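Local coordinates for protein beta-galactosidase (Marinomonas sp. ef1, PDB 6Y2K) that hydrolyses terminal beta-D-galactosyl residues of beta-galactosides as a cold-active, hexameric enzyme of glycoside hydrolase family 42, at residues H299-M313 with E340-F352. Sequence-based numbering, arbitrary orientation.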
loop_
_atom_site.group_PDB
_atom_site.type_symbol
_atom_site.label_atom_id
_atom_site.label_comp_id
_atom_site.label_asym_id
_atom_site.label_seq_id
_atom_site.Cartn_x
_atom_site.Cartn_y
_atom_site.Cartn_z
ATOM N N HIS A 299 -17.714 -34.676 6.109
ATOM C CA HIS A 299 -18.745 -35.408 6.853
ATOM C C HIS A 299 -19.920 -35.747 5.911
ATOM O O HIS A 299 -20.394 -36.878 5.888
ATOM C CB HIS A 299 -19.290 -34.605 8.028
ATOM C CG HIS A 299 -18.279 -34.262 9.075
ATOM N ND1 HIS A 299 -17.305 -35.137 9.494
ATOM C CD2 HIS A 299 -18.129 -33.146 9.826
ATOM C CE1 HIS A 299 -16.587 -34.572 10.451
ATOM N NE2 HIS A 299 -17.062 -33.358 10.666
ATOM N N ASP A 300 -20.363 -34.764 5.127
ATOM C CA ASP A 300 -21.471 -34.961 4.173
ATOM C C ASP A 300 -21.106 -35.867 2.982
ATOM O O ASP A 300 -21.901 -36.728 2.584
ATOM C CB ASP A 300 -22.015 -33.604 3.682
ATOM C CG ASP A 300 -22.718 -32.799 4.791
ATOM O OD1 ASP A 300 -23.196 -33.404 5.794
ATOM O OD2 ASP A 300 -22.783 -31.548 4.655
ATOM N N LEU A 301 -19.919 -35.676 2.415
ATOM C CA LEU A 301 -19.429 -36.548 1.338
ATOM C C LEU A 301 -19.359 -38.015 1.800
ATOM O O LEU A 301 -19.861 -38.917 1.122
ATOM C CB LEU A 301 -18.051 -36.075 0.858
ATOM C CG LEU A 301 -17.248 -36.936 -0.122
ATOM C CD1 LEU A 301 -17.914 -37.014 -1.486
ATOM C CD2 LEU A 301 -15.845 -36.363 -0.245
ATOM N N TYR A 302 -18.764 -38.238 2.965
ATOM C CA TYR A 302 -18.551 -39.605 3.458
ATOM C C TYR A 302 -19.801 -40.249 4.073
ATOM O O TYR A 302 -19.940 -41.471 4.019
ATOM C CB TYR A 302 -17.321 -39.677 4.379
ATOM C CG TYR A 302 -16.012 -39.373 3.638
ATOM C CD1 TYR A 302 -15.720 -39.986 2.417
ATOM C CD2 TYR A 302 -15.072 -38.474 4.150
ATOM C CE1 TYR A 302 -14.547 -39.705 1.719
ATOM C CE2 TYR A 302 -13.884 -38.201 3.460
ATOM C CZ TYR A 302 -13.626 -38.824 2.247
ATOM O OH TYR A 302 -12.461 -38.596 1.526
ATOM N N ARG A 303 -20.715 -39.455 4.627
ATOM C CA ARG A 303 -22.046 -39.986 4.951
ATOM C C ARG A 303 -22.690 -40.577 3.680
ATOM O O ARG A 303 -23.295 -41.643 3.734
ATOM C CB ARG A 303 -22.957 -38.935 5.594
ATOM C CG ARG A 303 -24.296 -39.510 6.072
ATOM C CD ARG A 303 -25.137 -38.518 6.872
ATOM N NE ARG A 303 -25.603 -37.419 6.015
ATOM C CZ ARG A 303 -25.057 -36.206 5.933
ATOM N NH1 ARG A 303 -24.026 -35.850 6.702
ATOM N NH2 ARG A 303 -25.568 -35.322 5.077
ATOM N N GLY A 304 -22.526 -39.905 2.539
ATOM C CA GLY A 304 -22.992 -40.444 1.260
ATOM C C GLY A 304 -22.272 -41.729 0.847
ATOM O O GLY A 304 -22.920 -42.714 0.499
ATOM N N CYS A 305 -20.938 -41.725 0.926
ATOM C CA CYS A 305 -20.120 -42.918 0.664
ATOM C C CYS A 305 -20.455 -44.108 1.568
ATOM O O CYS A 305 -20.300 -45.263 1.152
ATOM C CB CYS A 305 -18.624 -42.606 0.805
ATOM S SG CYS A 305 -17.981 -41.449 -0.422
ATOM N N GLY A 306 -20.876 -43.816 2.797
ATOM C CA GLY A 306 -21.290 -44.827 3.764
ATOM C C GLY A 306 -22.753 -45.231 3.722
ATOM O O GLY A 306 -23.219 -45.917 4.641
ATOM N N ASN A 307 -23.484 -44.805 2.688
ATOM C CA ASN A 307 -24.914 -45.070 2.568
ATOM C C ASN A 307 -25.656 -44.742 3.873
ATOM O O ASN A 307 -26.470 -45.528 4.368
ATOM C CB ASN A 307 -25.127 -46.520 2.108
ATOM C CG ASN A 307 -24.596 -46.760 0.705
ATOM O OD1 ASN A 307 -25.097 -46.182 -0.261
ATOM N ND2 ASN A 307 -23.568 -47.602 0.586
ATOM N N GLY A 308 -25.360 -43.563 4.427
ATOM C CA GLY A 308 -25.957 -43.100 5.690
ATOM C C GLY A 308 -25.086 -43.235 6.929
ATOM O O GLY A 308 -25.262 -42.484 7.891
ATOM N N ARG A 309 -24.139 -44.178 6.910
ATOM C CA ARG A 309 -23.300 -44.482 8.074
ATOM C C ARG A 309 -21.898 -43.838 8.005
ATOM O O ARG A 309 -21.072 -44.187 7.142
ATOM C CB ARG A 309 -23.184 -45.991 8.227
ATOM C CG ARG A 309 -24.534 -46.665 8.459
ATOM C CD ARG A 309 -24.372 -48.085 8.972
ATOM N NE ARG A 309 -23.714 -48.121 10.275
ATOM C CZ ARG A 309 -23.157 -49.206 10.820
ATOM N NH1 ARG A 309 -23.149 -50.375 10.175
ATOM N NH2 ARG A 309 -22.591 -49.125 12.019
ATOM N N LEU A 310 -21.660 -42.910 8.932
ATOM C CA LEU A 310 -20.454 -42.086 8.990
ATOM C C LEU A 310 -19.800 -42.249 10.345
ATOM O O LEU A 310 -20.487 -42.131 11.356
ATOM C CB LEU A 310 -20.839 -40.611 8.834
ATOM C CG LEU A 310 -19.758 -39.541 9.069
ATOM C CD1 LEU A 310 -18.700 -39.615 7.977
ATOM C CD2 LEU A 310 -20.374 -38.153 9.127
ATOM N N TRP A 311 -18.491 -42.515 10.353
ATOM C CA TRP A 311 -17.641 -42.385 11.534
ATOM C C TRP A 311 -16.506 -41.407 11.227
ATOM O O TRP A 311 -16.177 -41.167 10.063
ATOM C CB TRP A 311 -16.978 -43.712 11.928
ATOM C CG TRP A 311 -17.870 -44.857 12.337
ATOM C CD1 TRP A 311 -19.218 -44.848 12.517
ATOM C CD2 TRP A 311 -17.436 -46.184 12.643
ATOM N NE1 TRP A 311 -19.663 -46.094 12.895
ATOM C CE2 TRP A 311 -18.583 -46.934 12.988
ATOM C CE3 TRP A 311 -16.187 -46.815 12.653
ATOM C CZ2 TRP A 311 -18.519 -48.294 13.334
ATOM C CZ3 TRP A 311 -16.120 -48.176 12.998
ATOM C CH2 TRP A 311 -17.284 -48.893 13.343
ATOM N N ILE A 312 -15.906 -40.852 12.276
ATOM C CA ILE A 312 -14.607 -40.207 12.167
ATOM C C ILE A 312 -13.651 -41.175 12.863
ATOM O O ILE A 312 -13.704 -41.322 14.081
ATOM C CB ILE A 312 -14.575 -38.805 12.827
ATOM C CG1 ILE A 312 -15.230 -37.749 11.918
ATOM C CG2 ILE A 312 -13.131 -38.356 13.083
ATOM C CD1 ILE A 312 -16.673 -37.996 11.541
ATOM N N MET A 313 -12.816 -41.864 12.085
ATOM C CA MET A 313 -11.862 -42.828 12.636
ATOM C C MET A 313 -10.686 -42.147 13.324
ATOM O O MET A 313 -10.149 -42.692 14.279
ATOM C CB MET A 313 -11.333 -43.756 11.545
ATOM C CG MET A 313 -10.545 -44.953 12.052
ATOM S SD MET A 313 -11.601 -46.087 12.991
ATOM C CE MET A 313 -12.417 -46.924 11.648
ATOM N N GLU A 340 -19.336 -31.087 15.975
ATOM C CA GLU A 340 -19.476 -30.863 14.537
ATOM C C GLU A 340 -19.783 -32.185 13.845
ATOM O O GLU A 340 -20.795 -32.297 13.141
ATOM C CB GLU A 340 -18.192 -30.213 13.981
ATOM C CG GLU A 340 -18.111 -30.012 12.480
ATOM C CD GLU A 340 -16.661 -29.877 12.035
ATOM O OE1 GLU A 340 -16.056 -30.923 11.720
ATOM O OE2 GLU A 340 -16.122 -28.744 12.039
ATOM N N ALA A 341 -18.933 -33.188 14.061
ATOM C CA ALA A 341 -19.140 -34.509 13.437
ATOM C C ALA A 341 -20.505 -35.108 13.809
ATOM O O ALA A 341 -21.225 -35.612 12.931
ATOM C CB ALA A 341 -18.018 -35.465 13.794
ATOM N N PHE A 342 -20.881 -35.013 15.086
ATOM C CA PHE A 342 -22.207 -35.501 15.541
ATOM C C PHE A 342 -23.368 -34.793 14.840
ATOM O O PHE A 342 -24.347 -35.444 14.480
ATOM C CB PHE A 342 -22.376 -35.356 17.056
ATOM C CG PHE A 342 -21.475 -36.253 17.886
ATOM C CD1 PHE A 342 -20.952 -37.453 17.393
ATOM C CD2 PHE A 342 -21.194 -35.904 19.194
ATOM C CE1 PHE A 342 -20.133 -38.249 18.185
ATOM C CE2 PHE A 342 -20.402 -36.711 19.998
ATOM C CZ PHE A 342 -19.864 -37.880 19.492
ATOM N N SER A 343 -23.248 -33.484 14.612
ATOM C CA SER A 343 -24.289 -32.727 13.883
ATOM C C SER A 343 -24.505 -33.198 12.434
ATOM O O SER A 343 -25.603 -33.031 11.893
ATOM C CB SER A 343 -24.019 -31.214 13.926
ATOM O OG SER A 343 -23.011 -30.811 12.998
ATOM N N HIS A 344 -23.466 -33.773 11.816
ATOM C CA HIS A 344 -23.560 -34.369 10.476
ATOM C C HIS A 344 -23.927 -35.870 10.503
ATOM O O HIS A 344 -23.877 -36.535 9.461
ATOM C CB HIS A 344 -22.241 -34.149 9.697
ATOM C CG HIS A 344 -21.982 -32.717 9.326
ATOM N ND1 HIS A 344 -22.246 -32.217 8.069
ATOM C CD2 HIS A 344 -21.492 -31.680 10.049
ATOM C CE1 HIS A 344 -21.935 -30.930 8.035
ATOM N NE2 HIS A 344 -21.472 -30.579 9.223
ATOM N N GLY A 345 -24.297 -36.402 11.674
ATOM C CA GLY A 345 -24.761 -37.789 11.796
ATOM C C GLY A 345 -23.696 -38.823 12.114
ATOM O O GLY A 345 -23.957 -40.020 12.021
ATOM N N ALA A 346 -22.493 -38.387 12.494
ATOM C CA ALA A 346 -21.443 -39.331 12.837
ATOM C C ALA A 346 -21.902 -40.185 14.015
ATOM O O ALA A 346 -22.352 -39.642 15.026
ATOM C CB ALA A 346 -20.155 -38.608 13.191
ATOM N N GLU A 347 -21.818 -41.508 13.857
ATOM C CA GLU A 347 -22.135 -42.453 14.938
ATOM C C GLU A 347 -21.044 -42.428 15.993
ATOM O O GLU A 347 -21.319 -42.560 17.192
ATOM C CB GLU A 347 -22.230 -43.885 14.402
ATOM C CG GLU A 347 -23.294 -44.125 13.337
ATOM C CD GLU A 347 -23.349 -45.580 12.870
ATOM O OE1 GLU A 347 -22.463 -46.396 13.226
ATOM O OE2 GLU A 347 -24.287 -45.912 12.110
ATOM N N LEU A 348 -19.806 -42.275 15.526
ATOM C CA LEU A 348 -18.613 -42.432 16.341
ATOM C C LEU A 348 -17.594 -41.370 15.950
ATOM O O LEU A 348 -17.402 -41.143 14.769
ATOM C CB LEU A 348 -18.024 -43.814 16.074
ATOM C CG LEU A 348 -16.678 -44.165 16.699
ATOM C CD1 LEU A 348 -16.807 -44.161 18.215
ATOM C CD2 LEU A 348 -16.222 -45.518 16.179
ATOM N N VAL A 349 -16.961 -40.737 16.938
ATOM C CA VAL A 349 -15.784 -39.892 16.721
ATOM C C VAL A 349 -14.618 -40.484 17.505
ATOM O O VAL A 349 -14.653 -40.527 18.741
ATOM C CB VAL A 349 -16.041 -38.437 17.165
ATOM C CG1 VAL A 349 -14.754 -37.613 17.175
ATOM C CG2 VAL A 349 -17.083 -37.805 16.254
ATOM N N SER A 350 -13.595 -40.933 16.782
ATOM C CA SER A 350 -12.431 -41.582 17.373
ATOM C C SER A 350 -11.197 -40.684 17.232
ATOM O O SER A 350 -10.898 -40.212 16.134
ATOM C CB SER A 350 -12.223 -42.968 16.727
ATOM O OG SER A 350 -10.937 -43.498 16.979
ATOM N N TYR A 351 -10.497 -40.457 18.338
ATOM C CA TYR A 351 -9.304 -39.620 18.332
ATOM C C TYR A 351 -8.064 -40.426 17.956
ATOM O O TYR A 351 -8.116 -41.651 17.857
ATOM C CB TYR A 351 -9.107 -38.957 19.696
ATOM C CG TYR A 351 -10.316 -38.193 20.187
ATOM C CD1 TYR A 351 -10.601 -36.924 19.703
ATOM C CD2 TYR A 351 -11.171 -38.741 21.134
ATOM C CE1 TYR A 351 -11.705 -36.221 20.148
ATOM C CE2 TYR A 351 -12.276 -38.046 21.585
ATOM C CZ TYR A 351 -12.539 -36.787 21.089
ATOM O OH TYR A 351 -13.639 -36.092 21.536
ATOM N N PHE A 352 -6.952 -39.730 17.750
ATOM C CA PHE A 352 -5.698 -40.378 17.385
ATOM C C PHE A 352 -4.505 -39.474 17.678
ATOM O O PHE A 352 -4.408 -38.368 17.148
ATOM C CB PHE A 352 -5.708 -40.773 15.907
ATOM C CG PHE A 352 -4.356 -41.141 15.369
ATOM C CD1 PHE A 352 -3.399 -40.167 15.137
ATOM C CD2 PHE A 352 -4.041 -42.462 15.094
ATOM C CE1 PHE A 352 -2.154 -40.503 14.642
ATOM C CE2 PHE A 352 -2.797 -42.805 14.598
ATOM C CZ PHE A 352 -1.852 -41.823 14.372
HETATM O O HOH W 1 -24.195 -42.118 10.333
#
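I312 and V349 pair in parallel, CA atoms 4.7 Å apart, where strands 310-312 and 348-352 run side by side at 20° as the seventh and eighth strands of the TIM barrel. I312 N donates to L348 O, I312 O accepts from S350 N, and one step earlier L310 O takes E347 N. Both strands follow helices, 294-305 and 333-343, each ended by a Schellman motif, and helix 333-343 is the crossover of the beta-alpha-beta unit that links them. Just ahead of the paired residues, R309 grips the E347 carboxylate side-on in a salt bridge, NE to OE2 and NH2 to OE1, the two planes nearly coplanar (28°). E347 OE1 also accepts W311 NE1 at 2.8 Å, a bond lying in the indole plane but coming from above the carboxylate. A glutamine in place of E347 would probably weaken this grip, leaving the R309 charge without its carboxylate mate here, though D238 would still pair with NH1. CD2 of L348 lies over one face of the W311 indole, 3.9 Å from the centroid of its six-membered ring. Between sheet and helices, I312 turns CG1 beside its backbone N (chi1 -79°), so that CD1 reaches A341 CB at 3.6 Å and also meets A346 CB. Two histidine-carboxylate bonds tie the middle of helix 294-305 to the C-terminal end of helix 333-343. H299 NE2 donates to the anti side of E340 OE1, while A341 CA sits over the H299 ring face; E340 OE2 goes on to Y624. H344 ND1 points in its ring plane at D300 OD1 (2.7 Å), an oxygen shared with R303 NH1, while D300 OD2 meets Y443. A water bridges G308 O, L310 N and G345 O. Where the chain turns at M313, S350 OG donates to M313 O at 2.9 Å from above the carbonyl plane.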